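Local coordinates for short chain dehydrogenase (Mycobacterium smegmatis, PDB 3UCX), which probably acts as an oxidoreductase of the short-chain dehydrogenase family, built on a Rossmann-type fold and assembled from four copies of the chain, at residues T70-V75 against A124-Q129; L63-D68 against A76-E81; R228-D233 against V257-Y262; A28-E33 against V235-L240. All blocks are in the same frame, centred on the assembly; numbering follows the deposited sequence.

From the N terminus, helix 23-33 is the first element used: its residues 28-33 meet helix 232-243 in contact 4, closing a loop of some 200 residues. Within that span lie contact 2, where strand 62-66 turns back on helix 72-85, and contact 1, where the start of helix 72-85 meets helix 110-130. Contacts 1 and 2 cross along the chain, share helix 72-85 and touch, their centres 10 Å apart. Contact 3 joins the approach to helix 232-243 with the turn after strand 254-257; it crosses contact 4, and Asp233 bridges the two through Arg29 and Arg30. Contacts 1 and 3 lie on opposite sides of the chain's centre.

Contact 1 (T70-V75 against A124-Q129)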
loop_
_atom_site.group_PDB
_atom_site.type_symbol
_atom_site.label_atom_id
_atom_site.label_comp_id
_atom_site.label_asym_id
_atom_site.label_seq_id
_atom_site.Cartn_x
_atom_site.Cartn_y
_atom_site.Cartn_z
ATOM N N THR A 70 27.040 -8.150 13.069
ATOM C CA THR A 70 27.127 -9.243 12.100
ATOM C C THR A 70 27.807 -10.492 12.671
ATOM O O THR A 70 27.878 -11.506 11.981
ATOM C CB THR A 70 27.831 -8.840 10.771
ATOM O OG1 THR A 70 29.243 -8.696 10.979
ATOM C CG2 THR A 70 27.246 -7.555 10.200
ATOM N N ASP A 71 28.272 -10.444 13.917
ATOM C CA ASP A 71 28.992 -11.576 14.511
ATOM C C ASP A 71 28.239 -12.198 15.689
ATOM O O ASP A 71 27.959 -11.511 16.668
ATOM C CB ASP A 71 30.371 -11.132 14.998
ATOM C CG ASP A 71 31.145 -12.281 15.608
ATOM O OD1 ASP A 71 31.725 -13.066 14.838
ATOM O OD2 ASP A 71 31.134 -12.436 16.838
ATOM N N ASP A 72 27.964 -13.502 15.615
ATOM C CA ASP A 72 27.204 -14.198 16.654
ATOM C C ASP A 72 27.817 -14.030 18.036
ATOM O O ASP A 72 27.107 -13.697 18.977
ATOM C CB ASP A 72 27.094 -15.700 16.353
ATOM C CG ASP A 72 26.110 -16.018 15.245
ATOM O OD1 ASP A 72 25.125 -15.275 15.045
ATOM O OD2 ASP A 72 26.305 -17.051 14.574
ATOM N N ALA A 73 29.131 -14.272 18.162
ATOM C CA ALA A 73 29.800 -14.199 19.470
ATOM C C ALA A 73 29.708 -12.790 20.054
ATOM O O ALA A 73 29.444 -12.614 21.232
ATOM C CB ALA A 73 31.261 -14.626 19.365
ATOM N N GLN A 74 29.915 -11.778 19.228
ATOM C CA GLN A 74 29.838 -10.405 19.707
ATOM C C GLN A 74 28.424 -9.985 20.137
ATOM O O GLN A 74 28.283 -9.280 21.120
ATOM C CB GLN A 74 30.398 -9.443 18.673
ATOM C CG GLN A 74 31.881 -9.637 18.461
ATOM C CD GLN A 74 32.534 -8.484 17.767
ATOM O OE1 GLN A 74 32.178 -7.326 17.980
ATOM N NE2 GLN A 74 33.509 -8.796 16.909
ATOM N N VAL A 75 27.386 -10.425 19.423
ATOM C CA VAL A 75 26.025 -10.156 19.900
ATOM C C VAL A 75 25.749 -10.922 21.190
ATOM O O VAL A 75 25.094 -10.395 22.086
ATOM C CB VAL A 75 24.932 -10.439 18.823
ATOM C CG1 VAL A 75 23.541 -10.358 19.429
ATOM C CG2 VAL A 75 25.059 -9.443 17.684
ATOM N N ALA A 124 20.182 -6.755 12.521
ATOM C CA ALA A 124 19.000 -6.409 13.295
ATOM C C ALA A 124 18.320 -7.672 13.816
ATOM O O ALA A 124 17.910 -7.715 14.990
ATOM C CB ALA A 124 18.008 -5.566 12.457
ATOM N N LEU A 125 18.227 -8.709 12.979
ATOM C CA LEU A 125 17.575 -9.972 13.415
ATOM C C LEU A 125 18.377 -10.599 14.566
ATOM O O LEU A 125 17.814 -11.023 15.582
ATOM C CB LEU A 125 17.488 -10.971 12.275
ATOM C CG LEU A 125 16.741 -12.289 12.546
ATOM C CD1 LEU A 125 15.354 -12.035 13.131
ATOM C CD2 LEU A 125 16.675 -13.145 11.282
ATOM N N ARG A 126 19.694 -10.656 14.401
ATOM C CA ARG A 126 20.573 -11.207 15.440
ATOM C C ARG A 126 20.368 -10.506 16.780
ATOM O O ARG A 126 20.245 -11.163 17.820
ATOM C CB ARG A 126 22.037 -11.103 14.998
ATOM C CG ARG A 126 22.901 -12.251 15.438
ATOM C CD ARG A 126 24.356 -12.118 14.962
ATOM N NE ARG A 126 24.644 -13.003 13.830
ATOM C CZ ARG A 126 24.698 -12.637 12.556
ATOM N NH1 ARG A 126 24.500 -11.382 12.199
ATOM N NH2 ARG A 126 24.976 -13.540 11.622
ATOM N N LEU A 127 20.299 -9.183 16.756
ATOM C CA LEU A 127 20.008 -8.392 17.961
ATOM C C LEU A 127 18.680 -8.718 18.591
ATOM O O LEU A 127 18.587 -8.901 19.799
ATOM C CB LEU A 127 19.993 -6.889 17.660
ATOM C CG LEU A 127 21.200 -6.091 18.079
ATOM C CD1 LEU A 127 21.477 -6.260 19.578
ATOM C CD2 LEU A 127 22.322 -6.647 17.227
ATOM N N ILE A 128 17.639 -8.723 17.767
ATOM C CA ILE A 128 16.288 -8.984 18.225
ATOM C C ILE A 128 16.221 -10.374 18.841
ATOM O O ILE A 128 15.635 -10.537 19.906
ATOM C CB ILE A 128 15.241 -8.812 17.110
ATOM C CG1 ILE A 128 15.137 -7.309 16.705
ATOM C CG2 ILE A 128 13.894 -9.372 17.546
ATOM C CD1 ILE A 128 14.526 -7.039 15.344
ATOM N N GLN A 129 16.820 -11.361 18.179
ATOM C CA GLN A 129 16.806 -12.729 18.680
ATOM C C GLN A 129 17.583 -12.859 19.985
ATOM O O GLN A 129 17.108 -13.508 20.940
ATOM C CB GLN A 129 17.331 -13.694 17.612
ATOM C CG GLN A 129 16.365 -13.777 16.434
ATOM C CD GLN A 129 16.734 -14.781 15.355
ATOM O OE1 GLN A 129 17.918 -15.108 15.159
ATOM N NE2 GLN A 129 15.715 -15.270 14.635
#
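The guanidinium of Arg126 has Thr70 O over one face, 3.3 Å above its plane and displaced toward the rim, with Asp71 N farther out on that same face. At its edge sits Asp72 OD1, which takes a hydrogen bond from Arg126 NE at 2.6 Å, the short link of a salt bridge. The oxygen lies almost in the guanidinium plane, but NE reaches it from above the carboxylate plane, 42° out of it, and the two flat groups are turned 55° apart. The arginine chain is bent at chi3 (-104°), which swings NE away from a straight continuation of the chain. Further partners hold the group: NH1 donates to Ile69 O, and Phe110 of the second subunit makes a cation-pi contact with it. The stem of Arg126 is packed as well, its CD lying 3.9 Å from Val75 CG2. That same methyl meets Leu127 CD2, also at 3.9 Å, while Val75 CG1 rests 3.8 Å from the backbone oxygen of Arg126. CG2 thus touches both the Arg126 stem and Leu127, and CG1 lies against the helix backbone at Arg126. Behind Asp72, Asp71 is the N-cap of helix 72-85, its OD2 accepting from Gln74 N at 2.8 Å through the anti lone pair. The arrangement is the N-terminal end of one helix docked against helix 110-130, two of the helices that flank the parallel sheet of this Rossmann-type fold, with the arginine shared between the chain's own helix start and the subunit interface.

Contact 2 (L63-D68 against A76-E81); sequences LSVGTD and AHLVDE
Val65 points from its strand toward the facing helix, where it meets Leu78. Its CB lies 3.7 Å from Leu78 CD1, and both methyls stay close to that same carbon. CG1, anti to the backbone N (chi1 -173°), also reaches the His77 ring at CD2, 4.0 Å away and approached obliquely. CG2, on the other branch, extends to Glu81 CB at 4.3 Å. One valine therefore spans a full helical turn, from His77 to Glu81. The histidine ring is flanked within its own helix by Glu81 CG, which stands over one face near the rim. Two residues earlier in the strand, Leu63 sends CD2 to the backbone oxygen of Glu81 at 3.7 Å. Two residues after Val65, Thr67 crosses Leu78 at about a right angle, with OG1 3.8 Å from Leu78 CB and CG2 near Leu78 CD2. The threonine hydroxyl is not left to apolar neighbours alone: OG1 donates to Val65 O at 3.0 Å, from well above the carbonyl plane. This is the return of a strand into the next helix in a Rossmann-type sheet, the short segment axes nearly antiparallel at 163° and 9.1 Å apart. Strand 62-66, outermost within the chain, is hydrogen-bonded along strand 37-42, whose Val39 and Ala41 also touch Leu78. Phe131 packs against Leu78 from a loop, and helix 45-57 meets Ser64 on the other face of the strand.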
loop_
_atom_site.group_PDB
_atom_site.type_symbol
_atom_site.label_atom_id
_atom_site.label_comp_id
_atom_site.label_asym_id
_atom_site.label_seq_id
_atom_site.Cartn_x
_atom_site.Cartn_y
_atom_site.Cartn_z
ATOM N N LEU A 63 25.682 1.879 29.489
ATOM C CA LEU A 63 26.649 0.812 29.260
ATOM C C LEU A 63 27.064 0.856 27.796
ATOM O O LEU A 63 26.210 0.709 26.899
ATOM C CB LEU A 63 26.013 -0.548 29.562
ATOM C CG LEU A 63 26.870 -1.807 29.394
ATOM C CD1 LEU A 63 27.879 -1.906 30.537
ATOM C CD2 LEU A 63 25.969 -3.044 29.344
ATOM N N SER A 64 28.365 1.020 27.549
ATOM C CA SER A 64 28.891 1.077 26.187
ATOM C C SER A 64 29.553 -0.249 25.870
ATOM O O SER A 64 30.415 -0.697 26.626
ATOM C CB SER A 64 29.910 2.214 26.034
ATOM O OG SER A 64 29.284 3.458 26.291
ATOM N N VAL A 65 29.133 -0.879 24.773
ATOM C CA VAL A 65 29.672 -2.178 24.382
ATOM C C VAL A 65 29.999 -2.217 22.894
ATOM O O VAL A 65 29.105 -2.219 22.049
ATOM C CB VAL A 65 28.706 -3.345 24.708
ATOM C CG1 VAL A 65 29.386 -4.683 24.449
ATOM C CG2 VAL A 65 28.199 -3.261 26.143
ATOM N N GLY A 66 31.290 -2.295 22.581
ATOM C CA GLY A 66 31.742 -2.472 21.198
ATOM C C GLY A 66 31.216 -3.770 20.635
ATOM O O GLY A 66 31.493 -4.844 21.169
ATOM N N THR A 67 30.433 -3.674 19.566
ATOM C CA THR A 67 29.711 -4.821 19.016
ATOM C C THR A 67 29.624 -4.739 17.491
ATOM O O THR A 67 29.112 -3.760 16.924
ATOM C CB THR A 67 28.260 -4.886 19.560
ATOM O OG1 THR A 67 28.283 -4.885 20.981
ATOM C CG2 THR A 67 27.527 -6.144 19.084
ATOM N N ASP A 68 30.105 -5.782 16.833
ATOM C CA ASP A 68 29.831 -5.998 15.433
ATOM C C ASP A 68 28.600 -6.906 15.372
ATOM O O ASP A 68 28.674 -8.104 15.675
ATOM C CB ASP A 68 31.033 -6.658 14.767
ATOM C CG ASP A 68 30.817 -6.914 13.308
ATOM O OD1 ASP A 68 29.673 -6.827 12.814
ATOM O OD2 ASP A 68 31.807 -7.234 12.657
ATOM N N ALA A 76 26.270 -12.151 21.314
ATOM C CA ALA A 76 26.092 -12.911 22.545
ATOM C C ALA A 76 26.740 -12.191 23.711
ATOM O O ALA A 76 26.174 -12.126 24.808
ATOM C CB ALA A 76 26.643 -14.336 22.412
ATOM N N HIS A 77 27.925 -11.640 23.472
ATOM C CA HIS A 77 28.620 -10.851 24.488
ATOM C C HIS A 77 27.831 -9.615 24.882
ATOM O O HIS A 77 27.689 -9.331 26.069
ATOM C CB HIS A 77 30.032 -10.482 24.009
ATOM C CG HIS A 77 30.796 -9.584 24.956
ATOM N ND1 HIS A 77 31.266 -10.016 26.147
ATOM C CD2 HIS A 77 31.188 -8.247 24.842
ATOM C CE1 HIS A 77 31.909 -9.011 26.770
ATOM N NE2 HIS A 77 31.864 -7.928 25.974
ATOM N N LEU A 78 27.312 -8.869 23.910
ATOM C CA LEU A 78 26.438 -7.709 24.218
ATOM C C LEU A 78 25.247 -8.077 25.114
ATOM O O LEU A 78 24.950 -7.384 26.073
ATOM C CB LEU A 78 25.920 -7.074 22.923
ATOM C CG LEU A 78 24.876 -5.964 23.022
ATOM C CD1 LEU A 78 25.469 -4.727 23.696
ATOM C CD2 LEU A 78 24.324 -5.632 21.629
ATOM N N VAL A 79 24.566 -9.169 24.793
ATOM C CA VAL A 79 23.460 -9.649 25.615
ATOM C C VAL A 79 23.956 -9.984 27.029
ATOM O O VAL A 79 23.363 -9.562 28.013
ATOM C CB VAL A 79 22.773 -10.880 24.980
ATOM C CG1 VAL A 79 21.698 -11.447 25.907
ATOM C CG2 VAL A 79 22.175 -10.504 23.624
ATOM N N ASP A 80 25.046 -10.732 27.123
ATOM C CA ASP A 80 25.576 -11.118 28.432
ATOM C C ASP A 80 25.955 -9.888 29.269
ATOM O O ASP A 80 25.588 -9.788 30.449
ATOM C CB ASP A 80 26.763 -12.084 28.286
ATOM C CG ASP A 80 26.349 -13.477 27.819
ATOM O OD1 ASP A 80 25.163 -13.858 27.968
ATOM O OD2 ASP A 80 27.219 -14.213 27.285
ATOM N N GLU A 81 26.608 -8.910 28.648
ATOM C CA GLU A 81 27.030 -7.707 29.391
ATOM C C GLU A 81 25.833 -6.884 29.855
ATOM O O GLU A 81 25.805 -6.382 30.978
ATOM C CB GLU A 81 27.997 -6.863 28.565
ATOM C CG GLU A 81 29.378 -7.490 28.430
ATOM C CD GLU A 81 30.124 -7.559 29.750
ATOM O OE1 GLU A 81 30.245 -6.529 30.437
ATOM O OE2 GLU A 81 30.575 -8.657 30.107
#

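Contact 3 (R228-D233 against V257-Y262); sequences RLPTED and VNCGEY
The two backbones come closest at Pro230 and Asn258, their CA atoms 6.0 Å apart, where the extended approach to helix 232-243 passes a type I' beta turn running from Asn258 to Glu261. This turn follows strand 254-257, the last strand of the parallel Rossmann-type sheet. Pro230 fits its ring against the strand end: CB meets Val257 CG1 at 4.0 Å, and CG lies over the backbone oxygen of the same valine at 3.5 Å. Its CD faces the sulfur of Cys259, 3.8 Å away. SG stands anti to the carbonyl carbon (chi1 -67°), which sets it beside the proline and close to the backbone of Arg228 and Leu229. The guanidinium of Arg228 approaches the sulfur obliquely through NH1, but its polar bonds go elsewhere: NH1 pairs with Glu234 in a salt bridge, and NH2 donates to Ser248 O of the third subunit. The contact thus borders a subunit interface, where Gln253 of that neighbour also binds Tyr262 O. Across the two segments the touch is made by van der Waals contacts, without a hydrogen bond. The turn has its own bracing from Asn258, whose ND2 donates to Tyr262 O at 3.0 Å. Gly260 follows Cys259 with backbone angles that call for glycine. In the Asx turn built on the same asparagine, Gly260 N donates to Asn258 OD1 at 2.9 Å.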
loop_
_atom_site.group_PDB
_atom_site.type_symbol
_atom_site.label_atom_id
_atom_site.label_comp_id
_atom_site.label_asym_id
_atom_site.label_seq_id
_atom_site.Cartn_x
_atom_site.Cartn_y
_atom_site.Cartn_z
ATOM N N ARG A 228 9.826 21.545 4.963
ATOM C CA ARG A 228 10.971 21.454 5.872
ATOM C C ARG A 228 11.322 19.987 6.027
ATOM O O ARG A 228 10.476 19.117 5.820
ATOM C CB ARG A 228 10.672 22.057 7.250
ATOM C CG ARG A 228 9.391 21.629 7.928
ATOM C CD ARG A 228 9.184 22.369 9.243
ATOM N NE ARG A 228 7.850 22.140 9.858
ATOM C CZ ARG A 228 7.564 21.152 10.717
ATOM N NH1 ARG A 228 8.483 20.266 11.055
ATOM N NH2 ARG A 228 6.348 21.046 11.244
ATOM N N LEU A 229 12.575 19.719 6.360
ATOM C CA LEU A 229 13.008 18.359 6.646
ATOM C C LEU A 229 12.741 18.088 8.127
ATOM O O LEU A 229 12.876 18.996 8.966
ATOM C CB LEU A 229 14.506 18.225 6.351
ATOM C CG LEU A 229 14.956 18.405 4.902
ATOM C CD1 LEU A 229 16.461 18.190 4.810
ATOM C CD2 LEU A 229 14.225 17.428 3.970
ATOM N N PRO A 230 12.371 16.835 8.474
ATOM C CA PRO A 230 12.290 16.515 9.880
ATOM C C PRO A 230 13.661 16.592 10.540
ATOM O O PRO A 230 14.678 16.348 9.890
ATOM C CB PRO A 230 11.740 15.077 9.895
ATOM C CG PRO A 230 12.177 14.515 8.623
ATOM C CD PRO A 230 12.157 15.658 7.625
ATOM N N THR A 231 13.666 16.978 11.808
ATOM C CA THR A 231 14.885 17.100 12.600
ATOM C C THR A 231 15.188 15.794 13.324
ATOM O O THR A 231 14.318 14.931 13.434
ATOM C CB THR A 231 14.746 18.164 13.673
ATOM O OG1 THR A 231 13.760 17.748 14.630
ATOM C CG2 THR A 231 14.373 19.559 13.052
ATOM N N GLU A 232 16.418 15.672 13.814
ATOM C CA GLU A 232 16.805 14.516 14.606
ATOM C C GLU A 232 15.849 14.349 15.779
ATOM O O GLU A 232 15.401 13.224 16.062
ATOM C CB GLU A 232 18.252 14.647 15.081
ATOM C CG GLU A 232 19.252 14.523 13.946
ATOM C CD GLU A 232 20.695 14.613 14.403
ATOM O OE1 GLU A 232 20.976 14.378 15.611
ATOM O OE2 GLU A 232 21.552 14.878 13.535
ATOM N N ASP A 233 15.512 15.456 16.450
ATOM C CA ASP A 233 14.551 15.365 17.544
ATOM C C ASP A 233 13.179 14.855 17.081
ATOM O O ASP A 233 12.534 14.106 17.796
ATOM C CB ASP A 233 14.397 16.689 18.307
ATOM C CG ASP A 233 15.436 16.848 19.423
ATOM O OD1 ASP A 233 15.717 15.891 20.188
ATOM O OD2 ASP A 233 15.972 17.955 19.554
ATOM N N VAL A 257 8.230 9.468 9.059
ATOM C CA VAL A 257 8.525 10.792 9.606
ATOM C C VAL A 257 9.253 11.528 8.485
ATOM O O VAL A 257 10.471 11.425 8.339
ATOM C CB VAL A 257 9.362 10.730 10.893
ATOM C CG1 VAL A 257 9.539 12.135 11.501
ATOM C CG2 VAL A 257 8.747 9.791 11.936
ATOM N N ASN A 258 8.485 12.244 7.680
ATOM C CA ASN A 258 8.991 12.819 6.454
ATOM C C ASN A 258 8.338 14.109 6.035
ATOM O O ASN A 258 8.475 14.524 4.872
ATOM C CB ASN A 258 8.892 11.771 5.324
ATOM C CG ASN A 258 7.472 11.336 5.028
ATOM O OD1 ASN A 258 6.509 12.066 5.282
ATOM N ND2 ASN A 258 7.325 10.129 4.442
ATOM N N CYS A 259 7.635 14.747 6.961
ATOM C CA CYS A 259 6.968 16.020 6.715
ATOM C C CYS A 259 5.994 15.954 5.547
ATOM O O CYS A 259 5.654 16.977 4.953
ATOM C CB CYS A 259 8.000 17.157 6.592
ATOM S SG CYS A 259 8.796 17.411 8.184
ATOM N N GLY A 260 5.508 14.735 5.269
ATOM C CA GLY A 260 4.463 14.528 4.277
ATOM C C GLY A 260 4.905 14.125 2.879
ATOM O O GLY A 260 4.062 13.925 2.035
ATOM N N GLU A 261 6.195 13.949 2.635
ATOM C CA GLU A 261 6.668 13.676 1.275
ATOM C C GLU A 261 6.043 12.423 0.653
ATOM O O GLU A 261 5.636 12.435 -0.522
ATOM C CB GLU A 261 8.201 13.622 1.209
ATOM C CG GLU A 261 8.694 13.594 -0.231
ATOM C CD GLU A 261 10.174 13.830 -0.413
ATOM O OE1 GLU A 261 10.921 13.976 0.548
ATOM O OE2 GLU A 261 10.606 13.823 -1.573
ATOM N N TYR A 262 5.955 11.365 1.456
ATOM C CA TYR A 262 5.231 10.144 1.088
ATOM C C TYR A 262 4.247 9.804 2.197
ATOM O O TYR A 262 4.539 9.946 3.388
ATOM C CB TYR A 262 6.181 8.975 0.826
ATOM C CG TYR A 262 7.084 9.247 -0.352
ATOM C CD1 TYR A 262 6.676 8.976 -1.657
ATOM C CD2 TYR A 262 8.334 9.823 -0.165
ATOM C CE1 TYR A 262 7.523 9.258 -2.731
ATOM C CE2 TYR A 262 9.174 10.106 -1.229
ATOM C CZ TYR A 262 8.767 9.831 -2.499
ATOM O OH TYR A 262 9.631 10.105 -3.548
#

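Contact 4 (A28-E33 against V235-L240); sequences ARRCAE and VASAIL
Two helices on one side of the Rossmann-type sheet pack here, helix 23-33 after the first strand and helix 232-243 before the last, their short segments crossing at -50° with axes 10.1 Å apart. Arg30 carries the polar part. Its chain folds back at chi2 (-80°) and chi3 (-57°), and NH2 donates to Ser237 OG at 2.7 Å in a nearly straight bond of 169°. The hydroxyl oxygen lies at the guanidinium edge, in its plane. Ser237 OG is also hydrogen-bonded to Asp233 O, a turn earlier in its own helix, and Arg30 NH1 forms a salt bridge with the carboxylate of Asp233; the arginine therefore grips both a serine and an acid of the same helix. NH1 also rests 3.9 Å from Ala236 CB. Leu240 makes the apolar half by splitting its methyls: CD2 lies 3.9 Å from Arg30 CB and near the backbone oxygen of that arginine, while CD1 meets Cys31 SG at 3.7 Å. Leu27 of helix 23-33 adds to the packing on Ala236 and Leu240. Beyond the pair, helix 45-57 flanks Ala28 and Ala32, strand 254-257 lies under Val235 and Ala238, and Leu246 of the third subunit packs on Arg30 and Ser237.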
loop_
_atom_site.group_PDB
_atom_site.type_symbol
_atom_site.label_atom_id
_atom_site.label_comp_id
_atom_site.label_asym_id
_atom_site.label_seq_id
_atom_site.Cartn_x
_atom_site.Cartn_y
_atom_site.Cartn_z
ATOM N N ALA A 28 19.726 8.524 22.113
ATOM C CA ALA A 28 20.271 8.133 23.414
ATOM C C ALA A 28 19.993 9.224 24.430
ATOM O O ALA A 28 19.510 8.960 25.543
ATOM C CB ALA A 28 21.776 7.896 23.300
ATOM N N ARG A 29 20.279 10.464 24.039
ATOM C CA ARG A 29 20.032 11.593 24.904
ATOM C C ARG A 29 18.567 11.679 25.239
ATOM O O ARG A 29 18.202 11.801 26.399
ATOM C CB ARG A 29 20.539 12.899 24.246
ATOM C CG ARG A 29 20.266 14.170 25.051
ATOM C CD ARG A 29 20.650 15.465 24.323
ATOM N NE ARG A 29 20.020 15.648 23.010
ATOM C CZ ARG A 29 18.770 16.072 22.793
ATOM N NH1 ARG A 29 17.962 16.373 23.804
ATOM N NH2 ARG A 29 18.323 16.207 21.544
ATOM N N ARG A 30 17.702 11.626 24.219
ATOM C CA ARG A 30 16.278 11.757 24.460
ATOM C C ARG A 30 15.713 10.628 25.340
ATOM O O ARG A 30 14.876 10.888 26.175
ATOM C CB ARG A 30 15.499 11.876 23.140
ATOM C CG ARG A 30 15.747 13.202 22.408
ATOM C CD ARG A 30 14.925 14.352 22.984
ATOM N NE ARG A 30 13.494 14.064 22.954
ATOM C CZ ARG A 30 12.758 14.045 21.849
ATOM N NH1 ARG A 30 13.296 14.344 20.676
ATOM N NH2 ARG A 30 11.470 13.740 21.922
ATOM N N CYS A 31 16.159 9.388 25.144
ATOM C CA CYS A 31 15.674 8.267 25.973
ATOM C C CYS A 31 16.025 8.496 27.436
ATOM O O CYS A 31 15.182 8.306 28.311
ATOM C CB CYS A 31 16.255 6.940 25.504
ATOM S SG CYS A 31 15.554 6.352 23.950
ATOM N N ALA A 32 17.253 8.946 27.670
ATOM C CA ALA A 32 17.751 9.233 29.023
ATOM C C ALA A 32 16.945 10.358 29.680
ATOM O O ALA A 32 16.528 10.229 30.814
ATOM C CB ALA A 32 19.239 9.554 28.989
ATOM N N GLU A 33 16.665 11.421 28.930
ATOM C CA GLU A 33 15.814 12.521 29.409
ATOM C C GLU A 33 14.438 12.043 29.810
ATOM O O GLU A 33 13.844 12.610 30.712
ATOM C CB GLU A 33 15.644 13.595 28.335
ATOM C CG GLU A 33 16.871 14.459 28.099
ATOM C CD GLU A 33 16.739 15.382 26.892
ATOM O OE1 GLU A 33 15.684 15.380 26.215
ATOM O OE2 GLU A 33 17.716 16.094 26.598
ATOM N N VAL A 235 12.416 12.862 14.593
ATOM C CA VAL A 235 12.468 11.434 14.287
ATOM C C VAL A 235 12.602 10.663 15.607
ATOM O O VAL A 235 11.908 9.641 15.833
ATOM C CB VAL A 235 13.607 11.099 13.310
ATOM C CG1 VAL A 235 13.708 9.569 13.087
ATOM C CG2 VAL A 235 13.409 11.871 12.003
ATOM N N ALA A 236 13.467 11.155 16.496
ATOM C CA ALA A 236 13.594 10.587 17.832
ATOM C C ALA A 236 12.265 10.526 18.593
ATOM O O ALA A 236 11.961 9.520 19.279
ATOM C CB ALA A 236 14.642 11.359 18.643
ATOM N N SER A 237 11.480 11.600 18.527
ATOM C CA SER A 237 10.167 11.598 19.183
ATOM C C SER A 237 9.262 10.439 18.717
ATOM O O SER A 237 8.558 9.825 19.524
ATOM C CB SER A 237 9.437 12.915 18.937
ATOM O OG SER A 237 10.079 13.995 19.619
ATOM N N ALA A 238 9.243 10.191 17.417
ATOM C CA ALA A 238 8.468 9.078 16.839
ATOM C C ALA A 238 8.954 7.723 17.380
ATOM O O ALA A 238 8.150 6.855 17.707
ATOM C CB ALA A 238 8.575 9.091 15.322
ATOM N N ILE A 239 10.270 7.562 17.467
ATOM C CA ILE A 239 10.875 6.319 17.963
ATOM C C ILE A 239 10.547 6.131 19.444
ATOM O O ILE A 239 10.165 5.045 19.881
ATOM C CB ILE A 239 12.398 6.315 17.739
ATOM C CG1 ILE A 239 12.706 6.258 16.249
ATOM C CG2 ILE A 239 13.073 5.162 18.475
ATOM C CD1 ILE A 239 14.135 6.627 15.910
ATOM N N LEU A 240 10.699 7.194 20.223
ATOM C CA LEU A 240 10.318 7.157 21.646
ATOM C C LEU A 240 8.857 6.777 21.856
ATOM O O LEU A 240 8.553 5.941 22.728
ATOM C CB LEU A 240 10.630 8.484 22.339
ATOM C CG LEU A 240 12.026 8.565 22.973
ATOM C CD1 LEU A 240 13.135 8.381 21.937
ATOM C CD2 LEU A 240 12.133 9.919 23.656
#